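Local coordinates for protein 'Carboxyl esterase 2 (PDB 5MIF) that probably hydrolyses carboxylic esters, as a fungal carboxylesterase of the alpha/beta hydrolase fold that resembles archaeal enzymes, at residues L80-G85 and V167-E172; A113-G118 and E194-V199; K126-L131 and G187-G192; S198-S203 and T208-F213. All coordinates share one frame; numbering follows the deposited sequence.

Contact 1: residues L80-G85 and V167-E172; sequences LSLPVG and VQWLLE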
loop_
_atom_site.group_PDB
_atom_site.type_symbol
_atom_site.label_atom_id
_atom_site.label_comp_id
_atom_site.label_asym_id
_atom_site.label_seq_id
_atom_site.Cartn_x
_atom_site.Cartn_y
_atom_site.Cartn_z
ATOM N N LEU A 80 -28.221 -13.305 -11.822
ATOM C CA LEU A 80 -28.044 -13.989 -13.097
ATOM C C LEU A 80 -27.820 -15.493 -12.932
ATOM O O LEU A 80 -26.943 -15.930 -12.182
ATOM C CB LEU A 80 -26.879 -13.353 -13.864
ATOM C CG LEU A 80 -27.071 -11.866 -14.204
ATOM C CD1 LEU A 80 -25.781 -11.248 -14.722
ATOM C CD2 LEU A 80 -28.214 -11.690 -15.221
ATOM N N SER A 81 -28.612 -16.278 -13.656
ATOM C CA SER A 81 -28.383 -17.712 -13.753
ATOM C C SER A 81 -27.820 -17.982 -15.135
ATOM O O SER A 81 -28.581 -18.112 -16.092
ATOM C CB SER A 81 -29.690 -18.476 -13.545
ATOM O OG SER A 81 -30.138 -18.317 -12.215
ATOM N N LEU A 82 -26.503 -18.118 -15.243
ATOM C CA LEU A 82 -25.896 -18.231 -16.562
ATOM C C LEU A 82 -25.866 -19.703 -16.972
ATOM O O LEU A 82 -25.285 -20.536 -16.272
ATOM C CB LEU A 82 -24.485 -17.636 -16.554
ATOM C CG LEU A 82 -24.343 -16.245 -15.921
ATOM C CD1 LEU A 82 -22.910 -15.752 -15.999
ATOM C CD2 LEU A 82 -25.281 -15.249 -16.609
ATOM N N PRO A 83 -26.502 -20.026 -18.110
ATOM C CA PRO A 83 -26.570 -21.413 -18.584
ATOM C C PRO A 83 -25.275 -21.822 -19.262
ATOM O O PRO A 83 -25.281 -22.153 -20.447
ATOM C CB PRO A 83 -27.726 -21.385 -19.582
ATOM C CG PRO A 83 -27.686 -19.990 -20.142
ATOM C CD PRO A 83 -27.220 -19.099 -19.005
ATOM N N VAL A 84 -24.173 -21.760 -18.521
ATOM C CA VAL A 84 -22.843 -21.968 -19.094
ATOM C C VAL A 84 -21.974 -22.766 -18.132
ATOM O O VAL A 84 -22.352 -22.982 -16.979
ATOM C CB VAL A 84 -22.130 -20.618 -19.421
ATOM C CG1 VAL A 84 -22.985 -19.775 -20.365
ATOM C CG2 VAL A 84 -21.826 -19.839 -18.150
ATOM N N GLY A 85 -20.805 -23.198 -18.594
ATOM C CA GLY A 85 -19.870 -23.846 -17.697
ATOM C C GLY A 85 -20.093 -25.331 -17.507
ATOM O O GLY A 85 -21.021 -25.907 -18.083
ATOM N N VAL A 167 -17.042 -15.310 -17.026
ATOM C CA VAL A 167 -16.361 -14.174 -17.640
ATOM C C VAL A 167 -16.625 -14.133 -19.145
ATOM O O VAL A 167 -16.898 -13.059 -19.701
ATOM C CB VAL A 167 -14.849 -14.194 -17.347
ATOM C CG1 VAL A 167 -14.107 -13.163 -18.211
ATOM C CG2 VAL A 167 -14.619 -13.922 -15.870
ATOM N N GLN A 168 -16.579 -15.292 -19.801
ATOM C CA GLN A 168 -16.823 -15.337 -21.249
ATOM C C GLN A 168 -18.234 -14.840 -21.571
ATOM O O GLN A 168 -18.452 -14.170 -22.587
ATOM C CB GLN A 168 -16.627 -16.752 -21.805
ATOM C CG GLN A 168 -15.242 -17.361 -21.564
ATOM C CD GLN A 168 -14.092 -16.379 -21.767
ATOM O OE1 GLN A 168 -13.873 -15.882 -22.873
ATOM N NE2 GLN A 168 -13.360 -16.094 -20.695
ATOM N N TRP A 169 -19.187 -15.191 -20.715
ATOM C CA TRP A 169 -20.552 -14.707 -20.841
ATOM C C TRP A 169 -20.628 -13.190 -20.684
ATOM O O TRP A 169 -21.315 -12.519 -21.446
ATOM C CB TRP A 169 -21.462 -15.376 -19.806
ATOM C CG TRP A 169 -22.914 -15.032 -19.994
ATOM C CD1 TRP A 169 -23.841 -15.758 -20.685
ATOM C CD2 TRP A 169 -23.603 -13.874 -19.494
ATOM N NE1 TRP A 169 -25.058 -15.125 -20.648
ATOM C CE2 TRP A 169 -24.941 -13.968 -19.925
ATOM C CE3 TRP A 169 -23.216 -12.765 -18.724
ATOM C CZ2 TRP A 169 -25.900 -13.004 -19.610
ATOM C CZ3 TRP A 169 -24.171 -11.803 -18.415
ATOM C CH2 TRP A 169 -25.497 -11.931 -18.857
ATOM N N LEU A 170 -19.937 -12.664 -19.678
ATOM C CA LEU A 170 -19.907 -11.227 -19.422
ATOM C C LEU A 170 -19.326 -10.504 -20.633
ATOM O O LEU A 170 -19.818 -9.451 -21.025
ATOM C CB LEU A 170 -19.091 -10.916 -18.165
ATOM C CG LEU A 170 -18.956 -9.446 -17.730
ATOM C CD1 LEU A 170 -20.307 -8.834 -17.423
ATOM C CD2 LEU A 170 -18.021 -9.294 -16.535
ATOM N N LEU A 171 -18.283 -11.082 -21.226
ATOM C CA LEU A 171 -17.658 -10.499 -22.403
ATOM C C LEU A 171 -18.636 -10.330 -23.562
ATOM O O LEU A 171 -18.599 -9.330 -24.269
ATOM C CB LEU A 171 -16.457 -11.336 -22.835
ATOM C CG LEU A 171 -15.237 -11.113 -21.935
ATOM C CD1 LEU A 171 -14.121 -12.096 -22.248
ATOM C CD2 LEU A 171 -14.738 -9.683 -22.063
ATOM N N GLU A 172 -19.512 -11.305 -23.747
ATOM C CA GLU A 172 -20.458 -11.298 -24.850
ATOM C C GLU A 172 -21.721 -10.485 -24.575
ATOM O O GLU A 172 -22.306 -9.910 -25.491
ATOM C CB GLU A 172 -20.851 -12.731 -25.212
ATOM C CG GLU A 172 -21.868 -12.809 -26.339
ATOM C CD GLU A 172 -22.223 -14.228 -26.699
ATOM O OE1 GLU A 172 -23.188 -14.421 -27.473
ATOM O OE2 GLU A 172 -21.543 -15.152 -26.202
#
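L82 lies over one face of the W169 indole, while L80 and V84 reach the ring obliquely near its two ends. The methyl CD2 of L82 is 3.6 Å from the centroid of the six-membered ring of W169 and 12° off its normal, a CH-pi contact. The same CD2 is also 3.6 Å from both fusion atoms of W169, CE2 and CD2. The other branch, CD1 of L82, sits 4.0 Å from CD2 of W169, so one methyl covers the six-membered ring and the other lies nearer the stem of the indole. At the benzo end, CD1 of L80 comes within 4.1 Å of CZ3 of W169. At the pyrrole end, CG1 of V84 approaches CD1 of W169 to 4.1 Å. With chi1 at -173°, CG of W169 extends opposite its backbone N and carries the indole from the helix to the strand; the three aliphatic chains meet it at about a right angle. P83, centre of an inverse gamma turn, takes the chain out of the strand, yet V84 still faces the helix. An alanine at W169 would remove the indole and is likely to leave the L82 methyls without their aromatic partner and a gap beside L80 and V84. The arrangement is the packing of a helix on a sheet in an alpha/beta hydrolase fold, here joining helix 158-173 to strand 75-82, an outermost strand within the chain.

Contact 2: residues A113-G118 and E194-V199; sequences AYFHGG and ELSSSV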
loop_
_atom_site.group_PDB
_atom_site.type_symbol
_atom_site.label_atom_id
_atom_site.label_comp_id
_atom_site.label_asym_id
_atom_site.label_seq_id
_atom_site.Cartn_x
_atom_site.Cartn_y
_atom_site.Cartn_z
ATOM N N ALA A 113 -14.888 -8.206 -12.447
ATOM C CA ALA A 113 -15.254 -9.599 -12.194
ATOM C C ALA A 113 -14.571 -9.994 -10.896
ATOM O O ALA A 113 -13.339 -9.971 -10.810
ATOM C CB ALA A 113 -14.820 -10.510 -13.338
ATOM N N TYR A 114 -15.357 -10.317 -9.869
ATOM C CA TYR A 114 -14.769 -10.624 -8.574
ATOM C C TYR A 114 -14.954 -12.104 -8.175
ATOM O O TYR A 114 -16.050 -12.647 -8.257
ATOM C CB TYR A 114 -15.329 -9.703 -7.469
ATOM C CG TYR A 114 -14.430 -9.777 -6.248
ATOM C CD1 TYR A 114 -13.293 -8.980 -6.155
ATOM C CD2 TYR A 114 -14.658 -10.722 -5.244
ATOM C CE1 TYR A 114 -12.436 -9.078 -5.086
ATOM C CE2 TYR A 114 -13.805 -10.826 -4.166
ATOM C CZ TYR A 114 -12.692 -9.997 -4.095
ATOM O OH TYR A 114 -11.835 -10.098 -3.028
ATOM N N PHE A 115 -13.865 -12.739 -7.742
ATOM C CA PHE A 115 -13.867 -14.138 -7.343
ATOM C C PHE A 115 -13.553 -14.232 -5.854
ATOM O O PHE A 115 -12.432 -13.959 -5.434
ATOM C CB PHE A 115 -12.859 -14.930 -8.181
ATOM C CG PHE A 115 -12.917 -14.588 -9.637
ATOM C CD1 PHE A 115 -13.964 -15.048 -10.426
ATOM C CD2 PHE A 115 -11.964 -13.752 -10.206
ATOM C CE1 PHE A 115 -14.046 -14.710 -11.768
ATOM C CE2 PHE A 115 -12.043 -13.396 -11.545
ATOM C CZ PHE A 115 -13.080 -13.881 -12.329
ATOM N N HIS A 116 -14.558 -14.583 -5.052
ATOM C CA HIS A 116 -14.442 -14.479 -3.596
ATOM C C HIS A 116 -13.625 -15.610 -3.004
ATOM O O HIS A 116 -13.448 -16.664 -3.628
ATOM C CB HIS A 116 -15.832 -14.450 -2.960
ATOM C CG HIS A 116 -16.524 -15.781 -2.937
ATOM N ND1 HIS A 116 -16.235 -16.756 -2.001
ATOM C CD2 HIS A 116 -17.500 -16.292 -3.727
ATOM C CE1 HIS A 116 -17.013 -17.807 -2.211
ATOM N NE2 HIS A 116 -17.787 -17.552 -3.253
ATOM N N GLY A 117 -13.116 -15.388 -1.798
ATOM C CA GLY A 117 -12.362 -16.409 -1.083
ATOM C C GLY A 117 -13.258 -17.130 -0.088
ATOM O O GLY A 117 -14.486 -16.986 -0.143
ATOM N N GLY A 118 -12.640 -17.863 0.836
ATOM C CA GLY A 118 -13.348 -18.757 1.733
ATOM C C GLY A 118 -12.887 -20.201 1.562
ATOM O O GLY A 118 -13.635 -21.139 1.846
ATOM N N GLU A 194 -6.483 -17.459 -6.140
ATOM C CA GLU A 194 -6.166 -18.620 -6.971
ATOM C C GLU A 194 -7.080 -18.634 -8.187
ATOM O O GLU A 194 -6.621 -18.839 -9.315
ATOM C CB GLU A 194 -6.298 -19.928 -6.175
ATOM C CG GLU A 194 -5.891 -21.192 -6.940
ATOM C CD GLU A 194 -7.066 -21.888 -7.624
ATOM O OE1 GLU A 194 -8.211 -21.486 -7.370
ATOM O OE2 GLU A 194 -6.851 -22.850 -8.404
ATOM N N LEU A 195 -8.371 -18.394 -7.969
ATOM C CA LEU A 195 -9.327 -18.408 -9.071
ATOM C C LEU A 195 -9.073 -17.279 -10.088
ATOM O O LEU A 195 -9.177 -17.482 -11.310
ATOM C CB LEU A 195 -10.762 -18.311 -8.525
ATOM C CG LEU A 195 -11.218 -19.566 -7.753
ATOM C CD1 LEU A 195 -12.531 -19.329 -7.008
ATOM C CD2 LEU A 195 -11.332 -20.752 -8.693
ATOM N N SER A 196 -8.762 -16.086 -9.584
ATOM C CA SER A 196 -8.532 -14.937 -10.457
ATOM C C SER A 196 -7.349 -15.213 -11.381
ATOM O O SER A 196 -7.451 -15.087 -12.604
ATOM C CB SER A 196 -8.293 -13.661 -9.631
ATOM O OG SER A 196 -8.240 -12.506 -10.465
ATOM N N SER A 197 -6.233 -15.624 -10.794
ATOM C CA SER A 197 -5.033 -15.878 -11.580
ATOM C C SER A 197 -5.216 -17.115 -12.461
ATOM O O SER A 197 -4.619 -17.200 -13.535
ATOM C CB SER A 197 -3.816 -16.050 -10.672
ATOM O OG SER A 197 -4.064 -17.079 -9.739
ATOM N N SER A 198 -6.049 -18.065 -12.015
ATOM C CA SER A 198 -6.362 -19.233 -12.840
ATOM C C SER A 198 -7.121 -18.860 -14.099
ATOM O O SER A 198 -6.792 -19.334 -15.190
ATOM C CB SER A 198 -7.164 -20.264 -12.044
ATOM O OG SER A 198 -7.424 -21.415 -12.830
ATOM N N VAL A 199 -8.127 -18.003 -13.943
ATOM C CA VAL A 199 -8.931 -17.538 -15.065
ATOM C C VAL A 199 -8.095 -16.680 -16.030
ATOM O O VAL A 199 -8.267 -16.746 -17.264
ATOM C CB VAL A 199 -10.161 -16.750 -14.561
ATOM C CG1 VAL A 199 -10.877 -16.057 -15.712
ATOM C CG2 VAL A 199 -11.129 -17.704 -13.825
#
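F115 is the first residue along 113-118 to meet the helix segment 194-199, and it makes most of the contact. Its CB packs 4.0 Å from CB of L195. The ring, set by a chi1 of -44° that keeps CG beside the backbone N, brings CD2 obliquely to the helix backbone, 3.6 Å from CA of S196. CB of S196 follows at 3.7 Å from the same CD2 of F115. The hydroxyl of S196 has its polar partner elsewhere, in OE1 of Q214. An alanine at F115 would take away the ring and would probably open a gap against S196 and L195 in this buried layer. Next comes H116, whose O touches CD1 of L195 loosely at 4.4 Å while its side chain starts away from the helix. Its ND1 donates to O of G117 over 2.6 Å, nearly straight at 164° and with the acceptor 4° from the imidazole plane, which fixes the ring's rotation; Y148 stacks on that ring. The run H116, G117, G118 matches the HGGG motif of this family, whose glycines probably help form the oxyanion hole. Strand 109-115 runs between strands 142-147 and 184-189, with F115 touching V146. F115 also packs on C163 and V167 of helix 158-173, and S196 and V199 lie on F186, so the ring sits where both helices meet the sheet.

Contact 3: residues K126-L131 and G187-G192; sequences KSYRGL and GGDSAG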
loop_
_atom_site.group_PDB
_atom_site.type_symbol
_atom_site.label_atom_id
_atom_site.label_comp_id
_atom_site.label_asym_id
_atom_site.label_seq_id
_atom_site.Cartn_x
_atom_site.Cartn_y
_atom_site.Cartn_z
ATOM N N LYS A 126 -23.253 -12.757 0.558
ATOM C CA LYS A 126 -23.578 -12.239 1.891
ATOM C C LYS A 126 -22.340 -11.902 2.698
ATOM O O LYS A 126 -22.213 -10.802 3.238
ATOM C CB LYS A 126 -24.440 -13.237 2.681
ATOM C CG LYS A 126 -25.842 -13.504 2.121
ATOM C CD LYS A 126 -26.573 -14.537 3.009
ATOM C CE LYS A 126 -28.079 -14.324 3.062
ATOM N NZ LYS A 126 -28.846 -15.181 2.119
ATOM N N SER A 127 -21.425 -12.856 2.789
ATOM C CA SER A 127 -20.230 -12.681 3.589
ATOM C C SER A 127 -19.285 -11.657 2.983
ATOM O O SER A 127 -18.405 -11.145 3.670
ATOM C CB SER A 127 -19.518 -14.018 3.783
ATOM O OG SER A 127 -19.341 -14.673 2.545
ATOM N N TYR A 128 -19.454 -11.391 1.693
ATOM C CA TYR A 128 -18.591 -10.449 0.991
ATOM C C TYR A 128 -19.267 -9.112 0.723
ATOM O O TYR A 128 -18.747 -8.304 -0.038
ATOM C CB TYR A 128 -18.087 -11.080 -0.313
ATOM C CG TYR A 128 -16.847 -11.903 -0.057
ATOM C CD1 TYR A 128 -16.943 -13.182 0.500
ATOM C CD2 TYR A 128 -15.576 -11.395 -0.332
ATOM C CE1 TYR A 128 -15.815 -13.933 0.766
ATOM C CE2 TYR A 128 -14.434 -12.147 -0.073
ATOM C CZ TYR A 128 -14.562 -13.415 0.478
ATOM O OH TYR A 128 -13.437 -14.162 0.753
ATOM N N ARG A 129 -20.421 -8.878 1.351
ATOM C CA ARG A 129 -21.167 -7.641 1.119
ATOM C C ARG A 129 -20.339 -6.404 1.490
ATOM O O ARG A 129 -20.407 -5.394 0.809
ATOM C CB ARG A 129 -22.496 -7.629 1.892
ATOM C CG ARG A 129 -23.278 -6.317 1.715
ATOM C CD ARG A 129 -24.663 -6.370 2.324
ATOM N NE ARG A 129 -24.616 -6.563 3.774
ATOM C CZ ARG A 129 -25.690 -6.595 4.561
ATOM N NH1 ARG A 129 -26.902 -6.420 4.040
ATOM N NH2 ARG A 129 -25.558 -6.793 5.870
ATOM N N GLY A 130 -19.579 -6.490 2.575
ATOM C CA GLY A 130 -18.751 -5.386 3.037
ATOM C C GLY A 130 -17.662 -5.008 2.037
ATOM O O GLY A 130 -17.437 -3.832 1.753
ATOM N N LEU A 131 -16.961 -6.007 1.526
ATOM C CA LEU A 131 -15.916 -5.773 0.546
ATOM C C LEU A 131 -16.505 -5.278 -0.780
ATOM O O LEU A 131 -15.965 -4.362 -1.393
ATOM C CB LEU A 131 -15.083 -7.043 0.327
ATOM C CG LEU A 131 -13.980 -6.889 -0.728
ATOM C CD1 LEU A 131 -13.115 -5.633 -0.458
ATOM C CD2 LEU A 131 -13.125 -8.141 -0.800
ATOM N N GLY A 187 -10.650 -9.234 -9.683
ATOM C CA GLY A 187 -10.243 -9.183 -8.293
ATOM C C GLY A 187 -10.499 -10.540 -7.643
ATOM O O GLY A 187 -11.429 -11.254 -8.029
ATOM N N GLY A 188 -9.671 -10.910 -6.673
ATOM C CA GLY A 188 -9.897 -12.131 -5.922
ATOM C C GLY A 188 -9.033 -12.170 -4.680
ATOM O O GLY A 188 -7.899 -11.687 -4.695
ATOM N N ASP A 189 -9.571 -12.744 -3.607
ATOM C CA ASP A 189 -8.870 -12.827 -2.330
ATOM C C ASP A 189 -8.680 -14.286 -1.928
ATOM O O ASP A 189 -9.603 -15.102 -2.061
ATOM C CB ASP A 189 -9.635 -12.071 -1.235
ATOM C CG ASP A 189 -10.983 -12.707 -0.926
ATOM O OD1 ASP A 189 -11.880 -12.646 -1.793
ATOM O OD2 ASP A 189 -11.140 -13.267 0.177
ATOM N N SER A 190 -7.480 -14.608 -1.455
ATOM C CA SER A 190 -7.177 -15.938 -0.923
ATOM C C SER A 190 -7.440 -17.030 -1.979
ATOM O O SER A 190 -6.794 -17.055 -3.031
ATOM C CB SER A 190 -7.994 -16.179 0.352
ATOM O OG SER A 190 -7.407 -17.200 1.138
ATOM N N ALA A 191 -8.391 -17.922 -1.708
ATOM C CA ALA A 191 -8.806 -18.914 -2.694
ATOM C C ALA A 191 -9.309 -18.233 -3.978
ATOM O O ALA A 191 -9.116 -18.737 -5.083
ATOM C CB ALA A 191 -9.883 -19.829 -2.114
ATOM N N GLY A 192 -9.965 -17.087 -3.824
ATOM C CA GLY A 192 -10.418 -16.314 -4.967
ATOM C C GLY A 192 -9.255 -15.730 -5.750
ATOM O O GLY A 192 -9.373 -15.432 -6.935
#
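D189 and Y128 come from opposite directions and meet through carboxylate and phenol. From CB of D189 the chain turns into the position between backbone N and carbonyl carbon, chi1 65°, which aims the carboxylate at the tyrosine. CG of D189 then lies 3.3 Å from OH of Y128. OD1 of D189 comes obliquely to the ring, 3.1 Å from CE2 of Y128. At the tip, OD2 of D189 accepts a short hydrogen bond of 2.5 Å from OH of Y128, using its syn lone pair. OD2 lies in the plane of the ring at its edge, but the carboxylate as a whole is turned 47° from that plane. OD1 has a partner of its own in OH of Y114, and N of G117 makes weak bonds to this oxygen and to OH of Y128. Each carboxylate oxygen of this buried group therefore has a tyrosine hydroxyl, which would be consistent with an ionised aspartate. D189 immediately precedes S190, which with its positive phi of 58° fits the nucleophile elbow of a GxSxG motif; a CB on G188 would clash with O of G192. S190 OG is bonded to NE2 of H317, probably within a triad completed by D287. Chemically, the two hydroxyls probably restrain the turning of the carboxylate next to the presumed nucleophile, and the weak bonds from N of G117 connect it to the probable oxyanion loop.

Contact 4: residues S198-S203 and T208-F213; sequences SVSLLS and TPLPKF
S203, near the end of helix 191-206, and T208, just after it, meet where the helix gives way to the loop leading to strand 213-217, the second half of a beta-alpha-beta crossover in the alpha/beta hydrolase fold. Direct hydrogen bonds come first. N of T208 donates to O of S203 over 3.0 Å, at 156° and on a lone pair in the carbonyl plane, tying the loop back to a carbonyl five residues earlier. Within the helix, OG of S203 donates to O of V199 at 2.7 Å. Because N of S203 also reaches O of V199, at 2.9 Å and from the opposite face of the carbonyl plane, one serine grips that carbonyl twice. A chi1 of -55° puts OG of S203 beside its own backbone N, where this double hold becomes possible. OG of S200 is bonded outside the contact, to OE1 of Q214. Water-mediated bonds form the second group. One water donates to OG of S203 at 2.7 Å and to O of P209 at 2.7 Å. It is also bonded to OG1 of T208 at 2.8 Å, so helix and loop are bridged at three polar atoms. OG1 of T208 has a further partner in OH of Y164 on helix 158-173. Van der Waals contacts of L210 complete the account. One branch of L210 ends against the helix, while P211 rests on F186. CD2 of L210 sits 3.8 Å from CB of S203, and the same methyl lies 3.4 Å from O of S200.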
loop_
_atom_site.group_PDB
_atom_site.type_symbol
_atom_site.label_atom_id
_atom_site.label_comp_id
_atom_site.label_asym_id
_atom_site.label_seq_id
_atom_site.Cartn_x
_atom_site.Cartn_y
_atom_site.Cartn_z
ATOM N N SER A 198 -6.049 -18.065 -12.015
ATOM C CA SER A 198 -6.362 -19.233 -12.840
ATOM C C SER A 198 -7.121 -18.860 -14.099
ATOM O O SER A 198 -6.792 -19.334 -15.190
ATOM C CB SER A 198 -7.164 -20.264 -12.044
ATOM O OG SER A 198 -7.424 -21.415 -12.830
ATOM N N VAL A 199 -8.127 -18.003 -13.943
ATOM C CA VAL A 199 -8.931 -17.538 -15.065
ATOM C C VAL A 199 -8.095 -16.680 -16.030
ATOM O O VAL A 199 -8.267 -16.746 -17.264
ATOM C CB VAL A 199 -10.161 -16.750 -14.561
ATOM C CG1 VAL A 199 -10.877 -16.057 -15.712
ATOM C CG2 VAL A 199 -11.129 -17.704 -13.825
ATOM N N SER A 200 -7.193 -15.873 -15.473
ATOM C CA SER A 200 -6.238 -15.139 -16.308
ATOM C C SER A 200 -5.425 -16.123 -17.164
ATOM O O SER A 200 -5.310 -15.956 -18.373
ATOM C CB SER A 200 -5.301 -14.273 -15.448
ATOM O OG SER A 200 -5.975 -13.136 -14.904
ATOM N N LEU A 201 -4.875 -17.152 -16.528
ATOM C CA LEU A 201 -4.057 -18.143 -17.212
ATOM C C LEU A 201 -4.856 -18.894 -18.287
ATOM O O LEU A 201 -4.365 -19.118 -19.388
ATOM C CB LEU A 201 -3.457 -19.123 -16.197
ATOM C CG LEU A 201 -2.609 -20.273 -16.744
ATOM C CD1 LEU A 201 -1.415 -19.735 -17.503
ATOM C CD2 LEU A 201 -2.159 -21.178 -15.608
ATOM N N LEU A 202 -6.095 -19.258 -17.967
ATOM C CA LEU A 202 -6.958 -19.939 -18.923
ATOM C C LEU A 202 -7.264 -19.013 -20.110
ATOM O O LEU A 202 -7.386 -19.469 -21.246
ATOM C CB LEU A 202 -8.258 -20.419 -18.237
ATOM C CG LEU A 202 -8.174 -21.587 -17.233
ATOM C CD1 LEU A 202 -9.477 -21.782 -16.446
ATOM C CD2 LEU A 202 -7.776 -22.900 -17.926
ATOM N N SER A 203 -7.409 -17.717 -19.854
ATOM C CA SER A 203 -7.635 -16.770 -20.949
ATOM C C SER A 203 -6.430 -16.734 -21.893
ATOM O O SER A 203 -6.580 -16.645 -23.115
ATOM C CB SER A 203 -7.915 -15.374 -20.410
ATOM O OG SER A 203 -8.996 -15.405 -19.506
ATOM N N THR A 208 -8.536 -15.762 -25.149
ATOM C CA THR A 208 -9.728 -14.951 -24.927
ATOM C C THR A 208 -9.335 -13.720 -24.104
ATOM O O THR A 208 -8.324 -13.750 -23.406
ATOM C CB THR A 208 -10.838 -15.756 -24.211
ATOM O OG1 THR A 208 -10.327 -16.328 -23.002
ATOM C CG2 THR A 208 -11.378 -16.854 -25.132
ATOM N N PRO A 209 -10.136 -12.640 -24.167
ATOM C CA PRO A 209 -9.727 -11.364 -23.558
ATOM C C PRO A 209 -9.389 -11.407 -22.061
ATOM O O PRO A 209 -10.106 -12.001 -21.239
ATOM C CB PRO A 209 -10.942 -10.459 -23.806
ATOM C CG PRO A 209 -11.533 -10.994 -25.064
ATOM C CD PRO A 209 -11.352 -12.489 -24.986
ATOM N N LEU A 210 -8.258 -10.779 -21.746
ATOM C CA LEU A 210 -7.772 -10.554 -20.391
ATOM C C LEU A 210 -8.329 -9.260 -19.836
ATOM O O LEU A 210 -8.685 -8.374 -20.595
ATOM C CB LEU A 210 -6.240 -10.490 -20.374
ATOM C CG LEU A 210 -5.455 -11.790 -20.480
ATOM C CD1 LEU A 210 -3.999 -11.461 -20.770
ATOM C CD2 LEU A 210 -5.603 -12.619 -19.190
ATOM N N PRO A 211 -8.386 -9.131 -18.506
ATOM C CA PRO A 211 -8.816 -7.844 -17.950
ATOM C C PRO A 211 -7.734 -6.781 -18.117
ATOM O O PRO A 211 -6.580 -7.146 -18.327
ATOM C CB PRO A 211 -9.049 -8.171 -16.471
ATOM C CG PRO A 211 -8.012 -9.239 -16.189
ATOM C CD PRO A 211 -7.999 -10.087 -17.450
ATOM N N LYS A 212 -8.090 -5.502 -18.009
ATOM C CA LYS A 212 -7.100 -4.428 -18.083
ATOM C C LYS A 212 -6.230 -4.411 -16.832
ATOM O O LYS A 212 -5.083 -3.959 -16.850
ATOM C CB LYS A 212 -7.782 -3.072 -18.259
ATOM C CG LYS A 212 -7.860 -2.585 -19.696
ATOM C CD LYS A 212 -8.472 -1.193 -19.747
ATOM C CE LYS A 212 -8.929 -0.826 -21.148
ATOM N NZ LYS A 212 -9.558 0.524 -21.128
ATOM N N PHE A 213 -6.787 -4.903 -15.734
ATOM C CA PHE A 213 -6.140 -4.783 -14.445
ATOM C C PHE A 213 -6.617 -5.888 -13.509
ATOM O O PHE A 213 -7.793 -6.243 -13.508
ATOM C CB PHE A 213 -6.415 -3.392 -13.854
ATOM C CG PHE A 213 -5.662 -3.112 -12.596
ATOM C CD1 PHE A 213 -4.277 -3.073 -12.594
ATOM C CD2 PHE A 213 -6.341 -2.840 -11.417
ATOM C CE1 PHE A 213 -3.574 -2.809 -11.432
ATOM C CE2 PHE A 213 -5.649 -2.561 -10.244
ATOM C CZ PHE A 213 -4.253 -2.556 -10.251
HETATM O O HOH W 1 -11.125 -14.540 -21.013
#

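Overall arrangement
Contacts 1, 2 and 3 all reach the one mixed sheet, contacts 2 and 3 at its neighbouring strands 109-115 and 184-189 and contact 1 at strand 75-82. Centres of contacts 2 and 3 are 9 Å apart, and F115 N probably bonds to G187 O between the two strands; contacts 1 and 3 lie 20 Å apart. Contact 1 touches contact 2 through V167 and contact 4 through Q168 and L171. Along the chain, contact 1 crosses contacts 2 and 3, both segments of contact 3 fall between those of contact 2, and contact 4 follows contacts 1 and 3, sharing S198 and V199 with contact 2. Helix 191-206 thus leads from the presumed nucleophile, at contact 3, along contact 2 to contact 4.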